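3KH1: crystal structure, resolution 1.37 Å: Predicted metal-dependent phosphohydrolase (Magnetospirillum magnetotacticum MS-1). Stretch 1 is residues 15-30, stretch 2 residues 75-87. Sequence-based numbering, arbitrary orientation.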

# COMPACT_ATOMS: atom_id res chain seq x y z
N SER A 15 -14.94 -3.99 9.65
CA SER A 15 -14.19 -4.16 10.89
C SER A 15 -12.71 -4.52 10.60
O SER A 15 -11.81 -4.01 11.26
CB SER A 15 -14.85 -5.19 11.78
OG SER A 15 -14.56 -6.54 11.43
N PHE A 16 -12.48 -5.32 9.54
CA PHE A 16 -11.13 -5.65 9.12
C PHE A 16 -10.43 -4.42 8.54
O PHE A 16 -9.29 -4.13 8.90
CB PHE A 16 -11.18 -6.78 8.10
CG PHE A 16 -9.83 -7.30 7.68
CD1 PHE A 16 -9.13 -8.20 8.46
CD2 PHE A 16 -9.30 -6.92 6.47
CE1 PHE A 16 -7.92 -8.69 8.06
CE2 PHE A 16 -8.05 -7.41 6.08
CZ PHE A 16 -7.40 -8.32 6.87
N VAL A 17 -11.13 -3.68 7.67
CA VAL A 17 -10.61 -2.45 7.07
C VAL A 17 -10.13 -1.49 8.16
O VAL A 17 -9.03 -0.88 8.04
CB VAL A 17 -11.59 -1.80 6.09
CG1 VAL A 17 -11.09 -0.41 5.64
CG2 VAL A 17 -11.85 -2.73 4.84
N VAL A 18 -10.94 -1.31 9.20
CA VAL A 18 -10.57 -0.41 10.28
C VAL A 18 -9.37 -0.94 11.09
O VAL A 18 -8.46 -0.18 11.45
CB VAL A 18 -11.81 -0.10 11.17
CG1 VAL A 18 -11.41 0.61 12.47
CG2 VAL A 18 -12.84 0.72 10.33
N GLU A 19 -9.40 -2.23 11.42
CA GLU A 19 -8.36 -2.86 12.23
C GLU A 19 -6.97 -2.74 11.61
O GLU A 19 -5.99 -2.46 12.29
CB GLU A 19 -8.69 -4.31 12.46
CG GLU A 19 -7.67 -5.04 13.36
CD GLU A 19 -7.65 -4.64 14.86
OE1 GLU A 19 -8.50 -3.86 15.33
OE2 GLU A 19 -6.79 -5.17 15.60
N ILE A 20 -6.90 -2.88 10.29
CA ILE A 20 -5.60 -2.95 9.63
C ILE A 20 -4.92 -1.61 9.52
O ILE A 20 -3.75 -1.57 9.11
CB ILE A 20 -5.66 -3.74 8.28
CG1 ILE A 20 -6.47 -3.01 7.22
CG2 ILE A 20 -6.14 -5.19 8.49
CD1 ILE A 20 -6.44 -3.68 5.80
N ASP A 21 -5.57 -0.49 9.89
CA ASP A 21 -4.83 0.74 10.15
C ASP A 21 -3.59 0.49 10.98
O ASP A 21 -2.56 1.20 10.84
CB ASP A 21 -5.69 1.82 10.86
CG ASP A 21 -5.07 3.25 10.80
OD1 ASP A 21 -5.14 3.84 9.71
OD2 ASP A 21 -4.62 3.81 11.85
N LYS A 22 -3.69 -0.48 11.91
CA LYS A 22 -2.62 -0.74 12.85
C LYS A 22 -1.33 -1.21 12.19
O LYS A 22 -0.26 -1.13 12.80
CB LYS A 22 -3.09 -1.76 13.86
CG LYS A 22 -4.21 -1.25 14.76
CD LYS A 22 -4.66 -2.38 15.73
CE LYS A 22 -5.80 -1.99 16.64
NZ LYS A 22 -6.18 -3.18 17.52
N LEU A 23 -1.38 -1.67 10.94
CA LEU A 23 -0.14 -2.11 10.27
C LEU A 23 0.83 -0.94 10.12
O LEU A 23 2.05 -1.12 10.03
CB LEU A 23 -0.47 -2.75 8.92
CG LEU A 23 0.72 -3.40 8.21
CD1 LEU A 23 1.24 -4.56 9.08
CD2 LEU A 23 0.32 -3.84 6.85
N LYS A 24 0.28 0.26 10.07
CA LYS A 24 1.06 1.49 9.90
C LYS A 24 2.01 1.75 11.06
O LYS A 24 2.98 2.49 10.85
CB LYS A 24 0.09 2.68 9.71
CG LYS A 24 -0.75 2.55 8.41
CD LYS A 24 -1.92 3.52 8.37
CE LYS A 24 -2.86 3.22 7.22
NZ LYS A 24 -4.09 4.10 7.24
N THR A 25 1.78 1.12 12.19
CA THR A 25 2.55 1.32 13.40
C THR A 25 3.66 0.28 13.58
O THR A 25 4.40 0.36 14.54
CB THR A 25 1.60 1.27 14.70
OG1 THR A 25 1.15 -0.06 14.91
CG2 THR A 25 0.44 2.12 14.57
N ILE A 26 3.76 -0.70 12.68
CA ILE A 26 4.75 -1.79 12.79
C ILE A 26 5.98 -1.39 12.00
O ILE A 26 5.92 -1.18 10.77
CB ILE A 26 4.21 -3.12 12.30
CG1 ILE A 26 2.90 -3.50 13.00
CG2 ILE A 26 5.27 -4.24 12.47
CD1 ILE A 26 3.00 -3.65 14.51
N LEU A 27 7.09 -1.24 12.68
CA LEU A 27 8.34 -0.72 12.07
C LEU A 27 9.36 -1.81 11.71
O LEU A 27 9.57 -2.77 12.44
CB LEU A 27 9.01 0.28 13.00
CG LEU A 27 8.08 1.47 13.35
CD1 LEU A 27 8.68 2.47 14.27
CD2 LEU A 27 7.52 2.14 12.05
N ARG A 28 9.96 -1.62 10.57
CA ARG A 28 11.01 -2.47 10.04
C ARG A 28 12.38 -1.88 10.37
O ARG A 28 12.48 -0.74 10.85
CB ARG A 28 10.85 -2.55 8.52
CG ARG A 28 9.59 -3.24 8.10
CD ARG A 28 9.22 -3.06 6.65
NE ARG A 28 10.32 -3.34 5.77
CZ ARG A 28 10.76 -4.49 5.33
NH1 ARG A 28 10.06 -5.58 5.53
NH2 ARG A 28 11.86 -4.51 4.55
N GLN A 29 13.45 -2.60 10.04
CA GLN A 29 14.81 -2.03 10.15
C GLN A 29 15.29 -1.30 8.90
O GLN A 29 16.24 -0.50 8.97
CB GLN A 29 15.82 -3.11 10.51
CG GLN A 29 15.61 -3.63 11.89
CD GLN A 29 15.75 -2.52 12.92
OE1 GLN A 29 16.82 -1.90 13.03
NE2 GLN A 29 14.67 -2.26 13.68
N THR A 30 14.64 -1.52 7.76
CA THR A 30 14.88 -0.78 6.54
C THR A 30 14.63 0.67 6.78
O THR A 30 13.65 1.02 7.38
CB THR A 30 13.91 -1.30 5.44
OG1 THR A 30 14.01 -2.74 5.31
CG2 THR A 30 14.12 -0.55 4.13
N HIS A 75 0.43 -9.37 2.90
CA HIS A 75 1.43 -10.31 3.38
C HIS A 75 1.96 -10.05 4.78
O HIS A 75 2.43 -10.99 5.40
CB HIS A 75 2.63 -10.46 2.38
CG HIS A 75 3.71 -9.43 2.58
ND1 HIS A 75 3.60 -8.12 2.14
CD2 HIS A 75 4.90 -9.53 3.22
CE1 HIS A 75 4.70 -7.45 2.50
NE2 HIS A 75 5.51 -8.30 3.13
N ASP A 76 1.91 -8.80 5.23
CA ASP A 76 2.37 -8.44 6.55
C ASP A 76 1.27 -8.12 7.55
O ASP A 76 1.56 -7.76 8.70
CB ASP A 76 3.37 -7.27 6.51
CG ASP A 76 4.81 -7.73 6.35
OD1 ASP A 76 5.10 -8.92 6.62
OD2 ASP A 76 5.62 -6.84 6.03
N ILE A 77 0.03 -8.34 7.21
CA ILE A 77 -1.05 -8.09 8.18
C ILE A 77 -0.84 -8.82 9.50
O ILE A 77 -1.11 -8.25 10.58
CB ILE A 77 -2.43 -8.31 7.55
CG1 ILE A 77 -2.74 -7.12 6.58
CG2 ILE A 77 -3.51 -8.53 8.64
CD1 ILE A 77 -3.97 -7.34 5.69
N VAL A 78 -0.33 -10.06 9.44
CA VAL A 78 -0.06 -10.76 10.69
C VAL A 78 0.88 -10.03 11.65
O VAL A 78 0.81 -10.24 12.88
CB VAL A 78 0.50 -12.19 10.46
CG1 VAL A 78 -0.61 -13.09 9.85
CG2 VAL A 78 1.82 -12.18 9.63
N GLU A 79 1.74 -9.15 11.12
CA GLU A 79 2.67 -8.41 11.97
C GLU A 79 1.99 -7.41 12.92
O GLU A 79 2.62 -6.95 13.87
CB GLU A 79 3.80 -7.75 11.13
CG GLU A 79 4.58 -8.81 10.30
CD GLU A 79 5.97 -8.39 9.87
OE1 GLU A 79 6.29 -7.21 9.90
OE2 GLU A 79 6.75 -9.32 9.51
N ILE A 80 0.74 -7.04 12.66
CA ILE A 80 -0.03 -6.22 13.61
C ILE A 80 0.08 -6.81 15.00
O ILE A 80 0.22 -6.05 15.96
CB ILE A 80 -1.49 -6.04 13.16
CG1 ILE A 80 -1.58 -5.14 11.93
CG2 ILE A 80 -2.37 -5.52 14.30
CD1 ILE A 80 -2.87 -5.23 11.20
N ASP A 81 -0.08 -8.13 15.12
CA ASP A 81 0.03 -8.80 16.39
C ASP A 81 1.42 -9.41 16.61
O ASP A 81 1.89 -9.47 17.76
CB ASP A 81 -1.01 -9.94 16.52
CG ASP A 81 -2.46 -9.47 16.62
OD1 ASP A 81 -2.74 -8.24 16.69
OD2 ASP A 81 -3.31 -10.43 16.72
N ALA A 82 2.05 -9.92 15.55
CA ALA A 82 3.32 -10.66 15.72
C ALA A 82 4.56 -9.77 15.74
O ALA A 82 5.63 -10.24 16.16
CB ALA A 82 3.47 -11.74 14.67
N GLY A 83 4.45 -8.53 15.28
CA GLY A 83 5.60 -7.63 15.13
C GLY A 83 6.46 -8.02 13.94
O GLY A 83 6.21 -9.00 13.26
N ASP A 84 7.45 -7.21 13.68
CA ASP A 84 8.40 -7.46 12.64
C ASP A 84 9.60 -8.22 13.21
O ASP A 84 9.98 -8.03 14.38
CB ASP A 84 8.88 -6.12 12.06
CG ASP A 84 9.89 -6.30 10.95
OD1 ASP A 84 9.48 -6.86 9.93
OD2 ASP A 84 11.05 -5.89 11.08
N THR A 85 10.16 -9.10 12.38
CA THR A 85 11.37 -9.80 12.69
C THR A 85 12.39 -9.48 11.60
O THR A 85 12.15 -9.78 10.43
CB THR A 85 11.12 -11.36 12.71
OG1 THR A 85 10.02 -11.72 13.61
CG2 THR A 85 12.38 -12.08 13.16
N PHE A 86 13.53 -8.92 11.97
CA PHE A 86 14.57 -8.60 10.99
C PHE A 86 15.09 -9.90 10.39
O PHE A 86 15.32 -10.85 11.11
CB PHE A 86 15.67 -7.82 11.66
CG PHE A 86 16.77 -7.37 10.74
CD1 PHE A 86 16.50 -6.66 9.59
CD2 PHE A 86 18.07 -7.68 11.05
CE1 PHE A 86 17.55 -6.21 8.78
CE2 PHE A 86 19.13 -7.27 10.26
CZ PHE A 86 18.87 -6.51 9.11
N ILE A 87 15.24 -9.93 9.07
CA ILE A 87 15.52 -11.16 8.36
C ILE A 87 16.78 -11.86 8.85
O ILE A 87 16.83 -13.08 8.87
CB ILE A 87 15.59 -10.86 6.81
CG1 ILE A 87 15.76 -12.15 6.00
CG2 ILE A 87 16.76 -9.90 6.48
CD1 ILE A 87 14.56 -12.89 5.81
O HOH W 1 12.08 -3.87 13.33
O HOH W 2 7.90 -6.25 7.25
O HOH W 3 13.09 -5.46 9.59

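What forms the apolar centre of the contact? Ile80 loses more surface to the other stretch than any other residue, and it lies against the 3-10 segment where the two stretches come closest, with Leu23 CA and Ile80 CA 5.3 Å apart. Its CA-to-CB bond points sideways, but the m, t rotamer carries the end of the side chain nearer: Ile80 CD1 comes within 3.9 Å of Ile20 CA and 4.2 Å of Ile20 CG2, while Ile80 CG1 lies 4.0 Å from Leu23 CB. Ile80 CG2 packs at 3.9 Å from Lys22 CB, so the aliphatic base of that lysine serves the contact while its charged end leads away to a salt bridge, Lys22 NZ to Glu19 OE2 at 2.8 Å.

How does the apolar packing extend from there? Ile77 continues it, its CD1 lying 3.8 Å from Phe16 CZ and 4.1 Å from Ile20 CG2. The CA-to-CB bond of Leu23 points sideways, but the end of its side chain comes nearer the turn that runs from Asp76 to Glu79, and Leu23 CD1 lies 3.2 Å from Asp76 O, a tight approach of a methyl to a carbonyl oxygen that already accepts the backbone hydrogen bond from Glu79 N. Phe16, Ile20, Leu23 and Ile77 are buried, and their hydrocarbon side chains need no polar partners there.

What does Ile26 meet beyond the 3-10 segment? Pointing toward the other stretch, it packs along the helix and its exit: Ile26 CD1 is 3.4 Å from Glu79 O, and Ile26 CG2 is 4.0 Å from Glu79 CB and 3.9 Å from Asp84 N. Between them Gly83 leaves the helix with a positive phi of 74°, a conformation that favours glycine, and the chain runs on to Asp84.

How are the stretches joined at the polar edge, where no direct hydrogen bond crosses between them? Water does the joining. Asp84 points toward stretch 1, its CB 3.4 Å from Leu27 O, and its OD2 accepts from two bridging waters. Water 1 donates to Leu27 O (2.9 Å) and Asp84 OD2 (3.2 Å) and accepts from Gln29 NE2 (3.1 Å); water 3 accepts from Gln29 N (2.9 Å) and donates to Asp84 OD2 (2.6 Å). Water 2 accepts from Arg28 NH1 at 2.8 Å and lies 2.7 Å from Asp76 OD2, linking guanidinium to carboxylate indirectly. Farthest along, Gln29 CB rests 3.7 Å from Phe86 CD1, an apolar touch beside the solvent-linked groups.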